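Local atomic coordinates of argonaute protein (Marinitoga piezophila, PDB entry 5I4A), a protein that uses short guide RNAs carrying a 5'-hydroxyl to bind complementary single-stranded DNA or RNA and cleave it, possibly defending the bacterium against mobile genetic elements. Residues Y144-L149 against G245-I250; F309-S314 against I402-L407; K316-F319 against S324-Y327. All blocks are in the same frame, centred on the assembly; numbering follows the deposited sequence.

Interaction 1. Residues Y144-L149 against G245-I250; sequences YYLSIL and GFLNKI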
loop_
_atom_site.group_PDB
_atom_site.type_symbol
_atom_site.label_atom_id
_atom_site.label_comp_id
_atom_site.label_asym_id
_atom_site.label_seq_id
_atom_site.Cartn_x
_atom_site.Cartn_y
_atom_site.Cartn_z
ATOM N N TYR A 144 22.971 -12.786 -1.565
ATOM C CA TYR A 144 22.251 -11.978 -0.591
ATOM C C TYR A 144 22.695 -10.526 -0.685
ATOM O O TYR A 144 23.894 -10.238 -0.761
ATOM C CB TYR A 144 22.469 -12.507 0.826
ATOM C CG TYR A 144 21.603 -13.699 1.146
ATOM C CD1 TYR A 144 20.324 -13.530 1.659
ATOM C CD2 TYR A 144 22.056 -14.992 0.925
ATOM C CE1 TYR A 144 19.520 -14.614 1.949
ATOM C CE2 TYR A 144 21.259 -16.086 1.213
ATOM C CZ TYR A 144 19.993 -15.889 1.725
ATOM O OH TYR A 144 19.193 -16.970 2.015
ATOM N N TYR A 145 21.723 -9.618 -0.678
ATOM C CA TYR A 145 21.979 -8.193 -0.802
ATOM C C TYR A 145 21.289 -7.446 0.329
ATOM O O TYR A 145 20.440 -7.983 1.047
ATOM C CB TYR A 145 21.511 -7.654 -2.160
ATOM C CG TYR A 145 22.276 -8.221 -3.332
ATOM C CD1 TYR A 145 21.899 -9.423 -3.917
ATOM C CD2 TYR A 145 23.377 -7.554 -3.854
ATOM C CE1 TYR A 145 22.599 -9.945 -4.989
ATOM C CE2 TYR A 145 24.082 -8.068 -4.927
ATOM C CZ TYR A 145 23.689 -9.264 -5.490
ATOM O OH TYR A 145 24.387 -9.780 -6.558
ATOM N N LEU A 146 21.663 -6.178 0.466
ATOM C CA LEU A 146 21.182 -5.311 1.533
ATOM C C LEU A 146 20.805 -3.974 0.914
ATOM O O LEU A 146 21.682 -3.244 0.441
ATOM C CB LEU A 146 22.257 -5.129 2.601
ATOM C CG LEU A 146 21.788 -4.672 3.975
ATOM C CD1 LEU A 146 21.026 -5.803 4.638
ATOM C CD2 LEU A 146 22.959 -4.214 4.835
ATOM N N SER A 147 19.514 -3.652 0.907
ATOM C CA SER A 147 19.072 -2.350 0.433
ATOM C C SER A 147 19.154 -1.352 1.580
ATOM O O SER A 147 18.741 -1.650 2.705
ATOM C CB SER A 147 17.653 -2.405 -0.139
ATOM O OG SER A 147 16.732 -2.982 0.772
ATOM N N ILE A 148 19.717 -0.182 1.293
ATOM C CA ILE A 148 19.922 0.871 2.278
ATOM C C ILE A 148 19.218 2.106 1.739
ATOM O O ILE A 148 19.718 2.763 0.817
ATOM C CB ILE A 148 21.407 1.149 2.533
ATOM C CG1 ILE A 148 22.129 -0.123 2.987
ATOM C CG2 ILE A 148 21.570 2.240 3.576
ATOM C CD1 ILE A 148 23.619 0.080 3.239
ATOM N N LEU A 149 18.055 2.426 2.304
ATOM C CA LEU A 149 17.268 3.552 1.833
ATOM C C LEU A 149 17.442 4.727 2.781
ATOM O O LEU A 149 16.896 4.697 3.896
ATOM C CB LEU A 149 15.794 3.174 1.731
ATOM C CG LEU A 149 14.890 4.306 1.240
ATOM C CD1 LEU A 149 15.120 4.553 -0.241
ATOM C CD2 LEU A 149 13.428 4.003 1.526
ATOM N N GLY A 245 29.766 2.996 8.339
ATOM C CA GLY A 245 31.014 2.267 8.183
ATOM C C GLY A 245 31.052 0.961 8.952
ATOM O O GLY A 245 31.642 -0.022 8.495
ATOM N N PHE A 246 30.416 0.926 10.125
ATOM C CA PHE A 246 30.376 -0.297 10.921
ATOM C C PHE A 246 29.786 -1.474 10.151
ATOM O O PHE A 246 30.014 -2.628 10.533
ATOM C CB PHE A 246 29.581 -0.065 12.208
ATOM C CG PHE A 246 28.200 0.484 11.979
ATOM C CD1 PHE A 246 27.133 -0.364 11.730
ATOM C CD2 PHE A 246 27.969 1.849 12.020
ATOM C CE1 PHE A 246 25.864 0.139 11.521
ATOM C CE2 PHE A 246 26.701 2.358 11.814
ATOM C CZ PHE A 246 25.649 1.503 11.564
ATOM N N LEU A 247 29.038 -1.212 9.078
ATOM C CA LEU A 247 28.539 -2.286 8.227
ATOM C C LEU A 247 29.625 -2.901 7.354
ATOM O O LEU A 247 29.338 -3.868 6.641
ATOM C CB LEU A 247 27.401 -1.780 7.339
ATOM C CG LEU A 247 26.083 -1.395 8.018
ATOM C CD1 LEU A 247 25.016 -1.124 6.971
ATOM C CD2 LEU A 247 25.630 -2.480 8.983
ATOM N N ASN A 248 30.854 -2.375 7.390
ATOM C CA ASN A 248 31.948 -2.997 6.652
ATOM C C ASN A 248 32.149 -4.449 7.058
ATOM O O ASN A 248 32.760 -5.217 6.306
ATOM C CB ASN A 248 33.251 -2.216 6.861
ATOM C CG ASN A 248 33.954 -2.572 8.166
ATOM O OD1 ASN A 248 33.315 -2.838 9.185
ATOM N ND2 ASN A 248 35.282 -2.577 8.136
ATOM N N LYS A 249 31.645 -4.836 8.231
ATOM C CA LYS A 249 31.753 -6.217 8.682
ATOM C C LYS A 249 31.127 -7.185 7.683
ATOM O O LYS A 249 31.658 -8.278 7.455
ATOM C CB LYS A 249 31.099 -6.364 10.059
ATOM C CG LYS A 249 31.924 -5.780 11.201
ATOM C CD LYS A 249 31.185 -5.824 12.533
ATOM C CE LYS A 249 32.159 -5.671 13.693
ATOM N NZ LYS A 249 31.483 -5.288 14.963
ATOM N N ILE A 250 30.009 -6.804 7.069
ATOM C CA ILE A 250 29.253 -7.719 6.220
ATOM C C ILE A 250 29.189 -7.290 4.761
ATOM O O ILE A 250 28.750 -8.092 3.922
ATOM C CB ILE A 250 27.825 -7.949 6.761
ATOM C CG1 ILE A 250 27.034 -6.640 6.789
ATOM C CG2 ILE A 250 27.871 -8.582 8.146
ATOM C CD1 ILE A 250 25.581 -6.819 7.189
#

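Interaction 2. Residues F309-S314 against I402-L407; sequences FEVQKS and ILKEKL. With nucleotides of chain B.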
loop_
_atom_site.group_PDB
_atom_site.type_symbol
_atom_site.label_atom_id
_atom_site.label_comp_id
_atom_site.label_asym_id
_atom_site.label_seq_id
_atom_site.Cartn_x
_atom_site.Cartn_y
_atom_site.Cartn_z
ATOM N N PHE A 309 -29.652 26.313 -1.839
ATOM C CA PHE A 309 -29.581 27.730 -2.175
ATOM C C PHE A 309 -28.147 28.248 -2.126
ATOM O O PHE A 309 -27.799 29.169 -2.873
ATOM C CB PHE A 309 -30.490 28.535 -1.247
ATOM C CG PHE A 309 -31.957 28.321 -1.508
ATOM C CD1 PHE A 309 -32.524 28.721 -2.707
ATOM C CD2 PHE A 309 -32.768 27.726 -0.557
ATOM C CE1 PHE A 309 -33.871 28.528 -2.955
ATOM C CE2 PHE A 309 -34.117 27.532 -0.796
ATOM C CZ PHE A 309 -34.669 27.933 -1.996
ATOM N N GLU A 310 -27.302 27.659 -1.275
ATOM C CA GLU A 310 -25.898 28.057 -1.230
ATOM C C GLU A 310 -25.192 27.797 -2.554
ATOM O O GLU A 310 -24.246 28.512 -2.904
ATOM C CB GLU A 310 -25.172 27.318 -0.106
ATOM C CG GLU A 310 -25.628 27.667 1.298
ATOM C CD GLU A 310 -24.914 26.839 2.352
ATOM O OE1 GLU A 310 -24.000 26.071 1.984
ATOM O OE2 GLU A 310 -25.267 26.952 3.545
ATOM N N VAL A 311 -25.631 26.785 -3.302
ATOM C CA VAL A 311 -24.964 26.357 -4.523
ATOM C C VAL A 311 -25.842 26.538 -5.755
ATOM O O VAL A 311 -25.506 26.039 -6.828
ATOM C CB VAL A 311 -24.487 24.895 -4.410
ATOM C CG1 VAL A 311 -23.559 24.729 -3.216
ATOM C CG2 VAL A 311 -25.680 23.957 -4.300
ATOM N N GLN A 312 -26.961 27.255 -5.623
ATOM C CA GLN A 312 -27.926 27.336 -6.717
ATOM C C GLN A 312 -27.325 28.001 -7.952
ATOM O O GLN A 312 -27.582 27.569 -9.083
ATOM C CB GLN A 312 -29.172 28.089 -6.256
ATOM C CG GLN A 312 -30.289 28.123 -7.282
ATOM C CD GLN A 312 -31.478 28.932 -6.810
ATOM O OE1 GLN A 312 -31.362 29.749 -5.897
ATOM N NE2 GLN A 312 -32.632 28.705 -7.428
ATOM N N LYS A 313 -26.520 29.048 -7.757
ATOM C CA LYS A 313 -25.893 29.719 -8.893
ATOM C C LYS A 313 -25.002 28.758 -9.671
ATOM O O LYS A 313 -25.068 28.690 -10.904
ATOM C CB LYS A 313 -25.092 30.929 -8.414
ATOM C CG LYS A 313 -24.422 31.700 -9.538
ATOM C CD LYS A 313 -23.741 32.961 -9.034
ATOM C CE LYS A 313 -23.122 33.746 -10.183
ATOM N NZ LYS A 313 -22.052 32.975 -10.877
ATOM N N SER A 314 -24.166 27.998 -8.961
ATOM C CA SER A 314 -23.312 27.018 -9.622
ATOM C C SER A 314 -24.138 25.904 -10.254
ATOM O O SER A 314 -23.835 25.454 -11.366
ATOM C CB SER A 314 -22.310 26.445 -8.623
ATOM O OG SER A 314 -21.459 27.457 -8.118
ATOM N N ILE A 402 -20.149 14.340 -3.893
ATOM C CA ILE A 402 -19.215 15.401 -4.262
ATOM C C ILE A 402 -19.298 16.507 -3.217
ATOM O O ILE A 402 -20.379 16.828 -2.717
ATOM C CB ILE A 402 -19.490 15.936 -5.686
ATOM C CG1 ILE A 402 -18.475 17.022 -6.058
ATOM C CG2 ILE A 402 -20.922 16.451 -5.812
ATOM C CD1 ILE A 402 -18.513 17.435 -7.511
ATOM N N LEU A 403 -18.142 17.073 -2.879
ATOM C CA LEU A 403 -18.085 18.133 -1.884
ATOM C C LEU A 403 -18.773 19.393 -2.394
ATOM O O LEU A 403 -18.559 19.816 -3.535
ATOM C CB LEU A 403 -16.630 18.429 -1.517
ATOM C CG LEU A 403 -15.890 17.270 -0.849
ATOM C CD1 LEU A 403 -14.436 17.630 -0.585
ATOM C CD2 LEU A 403 -16.590 16.880 0.443
ATOM N N LYS A 404 -19.607 19.988 -1.536
ATOM C CA LYS A 404 -20.302 21.224 -1.888
ATOM C C LYS A 404 -19.326 22.305 -2.336
ATOM O O LYS A 404 -19.606 23.049 -3.282
ATOM C CB LYS A 404 -21.138 21.705 -0.697
ATOM C CG LYS A 404 -21.092 23.211 -0.445
ATOM C CD LYS A 404 -21.899 23.607 0.789
ATOM C CE LYS A 404 -21.175 23.248 2.082
ATOM N NZ LYS A 404 -22.023 23.502 3.283
ATOM N N GLU A 405 -18.163 22.393 -1.680
ATOM C CA GLU A 405 -17.197 23.432 -2.030
ATOM C C GLU A 405 -16.653 23.252 -3.440
ATOM O O GLU A 405 -16.330 24.239 -4.108
ATOM C CB GLU A 405 -16.041 23.462 -1.025
ATOM C CG GLU A 405 -15.559 22.106 -0.544
ATOM C CD GLU A 405 -16.267 21.663 0.716
ATOM O OE1 GLU A 405 -17.505 21.484 0.677
ATOM O OE2 GLU A 405 -15.584 21.512 1.751
ATOM N N LYS A 406 -16.537 22.010 -3.908
ATOM C CA LYS A 406 -16.047 21.783 -5.261
ATOM C C LYS A 406 -17.109 22.052 -6.316
ATOM O O LYS A 406 -16.762 22.293 -7.477
ATOM C CB LYS A 406 -15.506 20.359 -5.392
ATOM C CG LYS A 406 -14.292 20.109 -4.511
ATOM C CD LYS A 406 -13.757 18.694 -4.656
ATOM C CE LYS A 406 -12.571 18.467 -3.728
ATOM N NZ LYS A 406 -11.886 17.171 -3.994
ATOM N N LEU A 407 -18.390 22.022 -5.945
ATOM C CA LEU A 407 -19.425 22.521 -6.841
ATOM C C LEU A 407 -19.520 24.039 -6.799
ATOM O O LEU A 407 -19.955 24.654 -7.776
ATOM C CB LEU A 407 -20.784 21.907 -6.497
ATOM C CG LEU A 407 -21.065 20.521 -7.082
ATOM C CD1 LEU A 407 -22.541 20.174 -6.964
ATOM C CD2 LEU A 407 -20.611 20.460 -8.529
ATOM P P A B 2 -15.064 15.070 -3.760
ATOM O OP1 A B 2 -13.737 15.310 -3.148
ATOM O OP2 A B 2 -15.968 16.214 -4.036
ATOM O "O5'" A B 2 -14.804 14.296 -5.126
ATOM C "C5'" A B 2 -15.875 13.817 -5.927
ATOM C "C4'" A B 2 -15.372 13.373 -7.274
ATOM O "O4'" A B 2 -14.947 14.538 -8.029
ATOM C "C3'" A B 2 -14.142 12.479 -7.240
ATOM O "O3'" A B 2 -14.450 11.113 -7.021
ATOM C "C2'" A B 2 -13.484 12.762 -8.582
ATOM O "O2'" A B 2 -14.152 12.079 -9.631
ATOM C "C1'" A B 2 -13.755 14.256 -8.728
ATOM N N9 A B 2 -12.680 15.064 -8.122
ATOM C C8 A B 2 -12.724 15.765 -6.944
ATOM N N7 A B 2 -11.609 16.394 -6.655
ATOM C C5 A B 2 -10.774 16.079 -7.722
ATOM C C6 A B 2 -9.446 16.431 -8.022
ATOM N N6 A B 2 -8.692 17.214 -7.242
ATOM N N1 A B 2 -8.911 15.943 -9.163
ATOM C C2 A B 2 -9.664 15.162 -9.944
ATOM N N3 A B 2 -10.923 14.763 -9.763
ATOM C C4 A B 2 -11.422 15.263 -8.625
ATOM O "O5'" U B 1 -14.902 9.796 -2.948
ATOM C "C5'" U B 1 -16.158 10.350 -3.326
ATOM C "C4'" U B 1 -16.429 11.662 -2.628
ATOM O "O4'" U B 1 -16.681 11.410 -1.220
ATOM C "C3'" U B 1 -15.298 12.686 -2.691
ATOM O "O3'" U B 1 -15.836 13.999 -2.844
ATOM C "C2'" U B 1 -14.627 12.556 -1.326
ATOM O "O2'" U B 1 -13.993 13.735 -0.875
ATOM C "C1'" U B 1 -15.798 12.174 -0.422
ATOM N N1 U B 1 -15.390 11.337 0.713
ATOM C C2 U B 1 -15.676 11.741 2.004
ATOM O O2 U B 1 -16.269 12.776 2.262
ATOM N N3 U B 1 -15.242 10.881 2.986
ATOM C C4 U B 1 -14.562 9.688 2.804
ATOM O O4 U B 1 -14.233 9.015 3.780
ATOM C C5 U B 1 -14.304 9.347 1.441
ATOM C C6 U B 1 -14.715 10.166 0.471
HETATM O O HOH W 1 -24.915 23.776 3.625
#

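Interaction 3. Residues K316-F319 against S324-Y327; sequences KELF and SVFY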
loop_
_atom_site.group_PDB
_atom_site.type_symbol
_atom_site.label_atom_id
_atom_site.label_comp_id
_atom_site.label_asym_id
_atom_site.label_seq_id
_atom_site.Cartn_x
_atom_site.Cartn_y
_atom_site.Cartn_z
ATOM N N LYS A 316 -27.073 26.202 -11.514
ATOM C CA LYS A 316 -27.585 26.758 -12.762
ATOM C C LYS A 316 -26.497 26.802 -13.827
ATOM O O LYS A 316 -26.720 26.389 -14.970
ATOM C CB LYS A 316 -28.150 28.158 -12.525
ATOM C CG LYS A 316 -29.432 28.193 -11.719
ATOM C CD LYS A 316 -30.024 29.590 -11.737
ATOM C CE LYS A 316 -31.454 29.597 -11.233
ATOM N NZ LYS A 316 -32.162 30.826 -11.678
ATOM N N GLU A 317 -25.312 27.306 -13.468
ATOM C CA GLU A 317 -24.217 27.388 -14.430
ATOM C C GLU A 317 -23.848 26.010 -14.968
ATOM O O GLU A 317 -23.481 25.871 -16.139
ATOM C CB GLU A 317 -22.991 28.040 -13.785
ATOM C CG GLU A 317 -23.163 29.514 -13.469
ATOM C CD GLU A 317 -21.967 30.093 -12.737
ATOM O OE1 GLU A 317 -21.143 29.304 -12.232
ATOM O OE2 GLU A 317 -21.850 31.337 -12.668
ATOM N N LEU A 318 -23.938 24.975 -14.130
ATOM C CA LEU A 318 -23.516 23.648 -14.553
ATOM C C LEU A 318 -24.610 22.914 -15.318
ATOM O O LEU A 318 -24.327 22.252 -16.325
ATOM C CB LEU A 318 -23.080 22.828 -13.337
ATOM C CG LEU A 318 -21.654 23.085 -12.836
ATOM C CD1 LEU A 318 -21.419 22.378 -11.518
ATOM C CD2 LEU A 318 -20.649 22.622 -13.880
ATOM N N PHE A 319 -25.861 23.011 -14.864
ATOM C CA PHE A 319 -26.908 22.129 -15.357
ATOM C C PHE A 319 -28.072 22.832 -16.042
ATOM O O PHE A 319 -28.837 22.160 -16.746
ATOM C CB PHE A 319 -27.441 21.270 -14.202
ATOM C CG PHE A 319 -26.364 20.541 -13.455
ATOM C CD1 PHE A 319 -25.682 19.493 -14.047
ATOM C CD2 PHE A 319 -26.015 20.918 -12.170
ATOM C CE1 PHE A 319 -24.682 18.818 -13.364
ATOM C CE2 PHE A 319 -25.017 20.252 -11.482
ATOM C CZ PHE A 319 -24.348 19.200 -12.081
ATOM N N SER A 324 -22.716 23.843 -20.698
ATOM C CA SER A 324 -21.725 24.016 -19.646
ATOM C C SER A 324 -20.591 23.011 -19.791
ATOM O O SER A 324 -20.634 22.130 -20.652
ATOM C CB SER A 324 -22.372 23.859 -18.272
ATOM O OG SER A 324 -22.717 22.505 -18.024
ATOM N N VAL A 325 -19.570 23.140 -18.944
ATOM C CA VAL A 325 -18.461 22.190 -18.952
ATOM C C VAL A 325 -18.953 20.783 -18.633
ATOM O O VAL A 325 -18.406 19.794 -19.138
ATOM C CB VAL A 325 -17.361 22.656 -17.974
ATOM C CG1 VAL A 325 -17.940 22.872 -16.583
ATOM C CG2 VAL A 325 -16.201 21.674 -17.939
ATOM N N PHE A 326 -19.999 20.663 -17.808
ATOM C CA PHE A 326 -20.552 19.347 -17.499
ATOM C C PHE A 326 -21.119 18.680 -18.748
ATOM O O PHE A 326 -20.876 17.493 -18.997
ATOM C CB PHE A 326 -21.630 19.471 -16.416
ATOM C CG PHE A 326 -22.239 18.156 -16.011
ATOM C CD1 PHE A 326 -21.693 17.414 -14.977
ATOM C CD2 PHE A 326 -23.359 17.664 -16.662
ATOM C CE1 PHE A 326 -22.249 16.202 -14.606
ATOM C CE2 PHE A 326 -23.916 16.453 -16.296
ATOM C CZ PHE A 326 -23.363 15.724 -15.266
ATOM N N TYR A 327 -21.889 19.430 -19.543
ATOM C CA TYR A 327 -22.487 18.857 -20.746
ATOM C C TYR A 327 -21.454 18.644 -21.844
ATOM O O TYR A 327 -21.568 17.693 -22.622
ATOM C CB TYR A 327 -23.617 19.749 -21.259
ATOM C CG TYR A 327 -24.854 19.737 -20.392
ATOM C CD1 TYR A 327 -25.820 18.749 -20.543
ATOM C CD2 TYR A 327 -25.060 20.717 -19.428
ATOM C CE1 TYR A 327 -26.954 18.736 -19.753
ATOM C CE2 TYR A 327 -26.191 20.710 -18.635
ATOM C CZ TYR A 327 -27.136 19.716 -18.802
ATOM O OH TYR A 327 -28.267 19.704 -18.018
#

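Interaction 1. Residues Y144-L149 against G245-I250
No flat group enters the contact of L146 and I148 with L247 and I250; the aromatic rings of both segments turn to other partners. Y145 meets Y257 edge-to-face, F246 does the same with F99, and Y144 lies against F87 with the two ring planes well inclined. Here a strand of the antiparallel sheet in linker L1 faces a short 3-10 segment in linker L2, and between these two segments of the PAZ lobe the contact is made by aliphatic side chains alone.

Residues 144-149 are extended, and their side chains alternate from one side of the strand to the other. L146 and I148, two positions apart, therefore both point at the turn. On the other side, L247 and I250 are three apart, the spacing of one 3-10 turn, and this puts their side chains on one side as well. The turn is held by its own backbone: N248 N donates to G245 O over 2.7 Å, and I250 N to L247 O over 3.0 Å.

Branched hydrocarbons suit this place, since all four touching residues are buried and no hydrogen bond crosses between the segments. The contact is light, burying 111 Å², and the chains stay well apart, 9.6 Å from L146 CA to I250 CA. L146 also reaches I95 of helix 84-101, which thereby shares the same apolar layer.

Methyl ends do all the touching. L146 CD2 is 4.3 Å from L247 CD1 and 4.4 Å from I250 CD1, so one methyl serves both residues of the turn. In I148 the CG1 branch is anti to the carbonyl carbon (chi1 -57°) and runs on fully extended, bringing CD1 tip to tip with L247 CD1 at 4.2 Å.

Interaction 2. Residues F309-S314 against I402-L407
E310 and K404 supply the charged part of this contact in the Mid domain, the domain that holds the 5' end of the guide in Argonautes. Their salt bridge is long, 3.5 Å from E310 OE1 to K404 NZ, and as a hydrogen bond it is weak. A water bridges the same two groups: it accepts from K404 NZ at 2.9 Å and donates to E310 OE1. The bend at chi3 (75°) turns the lysine's ammonium end out of the line of its chain; its stronger carboxylate partner is D380, outside the two segments.

Apolar contact comes from the inner part of the same lysine. V311 CG1 lies 4.0 Å from K404 CG, the two side chains meeting at about a right angle; a long aliphatic stem with a charged end suits a place between a buried valine and an acid at the surface. Further along, the small S314 allows close approach, its CB standing 3.1 Å from L407 O.

The RNA is met by residues 402-407 beyond this interface. L403, at the N-cap position of helix 404-409, gives its backbone N-H to OP2 of A2 of chain B in an almost straight bond of 2.6 Å. K406 NZ reaches both OP1 and N7 of that nucleotide, each at 2.8 Å, so one extended lysine meets both the phosphate and the base. The nearby helix start would probably add to the pull on the phosphate.

In the fold, the break between helices 305-310 and 312-320 lies beside the turn from strand 398-403 into helix 404-409, and V311 and L407 both rest on L378 of strand 374-379.

Interaction 3. Residues K316-F319 against S324-Y327
Y327 reaches back from helix 325-333 to the last turns of helix 312-320, where it meets the carbonyls of L318 and F319. Its CB makes no contact there, but two ring carbons beyond it do: CD2 lies 3.5 Å from L318 O, which approaches the ring obliquely, and CE2 3.3 Å from the same atom. F319 O sits at the ring's edge, and at the tip Y327 OH donates to F319 O over 2.8 Å, with a C=O...donor angle of 127° and the donor tilted somewhat from the carbonyl plane. Tyrosine suits the place because it spans the gap with a rigid ring and ends in a donor.

S324, the N-cap of the second helix, does similar work with a shorter arm. Its OG donates to L318 O, although the modelled 2.4 Å is very short and its exact value doubtful, and it accepts a weak capping bond from F326 N. The hydroxyl thus serves the end of one helix and the start of the next.

Next to these bonds the aromatic side chains meet. F319 and F326 form a T-shaped pair, centroids 4.8 Å apart and planes at 70°, with F319 CE1 above the centre of the F326 ring. F326 carries CG anti to its backbone N (chi1 -179°), which turns a face of its ring to the F319 edge. L318 CD2 adds contact with V325 CG1 at 3.8 Å, and F340 of strand 337-340 meets both phenylalanines.

Chemically, the tight turn joining the two helices gives carbonyls near one helix's C-terminal end hydroxyl donors from the next helix's start, the S324 one with a doubtful length, while F319 and F326 pack in an apolar core.

How the interactions relate
Interaction 1 comes first along the chain and belongs to the PAZ lobe, joining linkers L1 and L2. Interactions 2 and 3 belong to the Mid domain of the other lobe, on the opposite side of the chain's centre, with centres about 56 and 59 Å from that of interaction 1. The Mid pair is close, centres about 12 Å apart: both use helix 312-320, and interaction 3 is nested within the loop that interaction 2 closes. They touch where L407 CD2 packs on L318 CD1 at 3.6 Å. One helix thus connects the RNA-contacting segment 402-407 with the helical joint at 316-327, while the linkers are fastened separately.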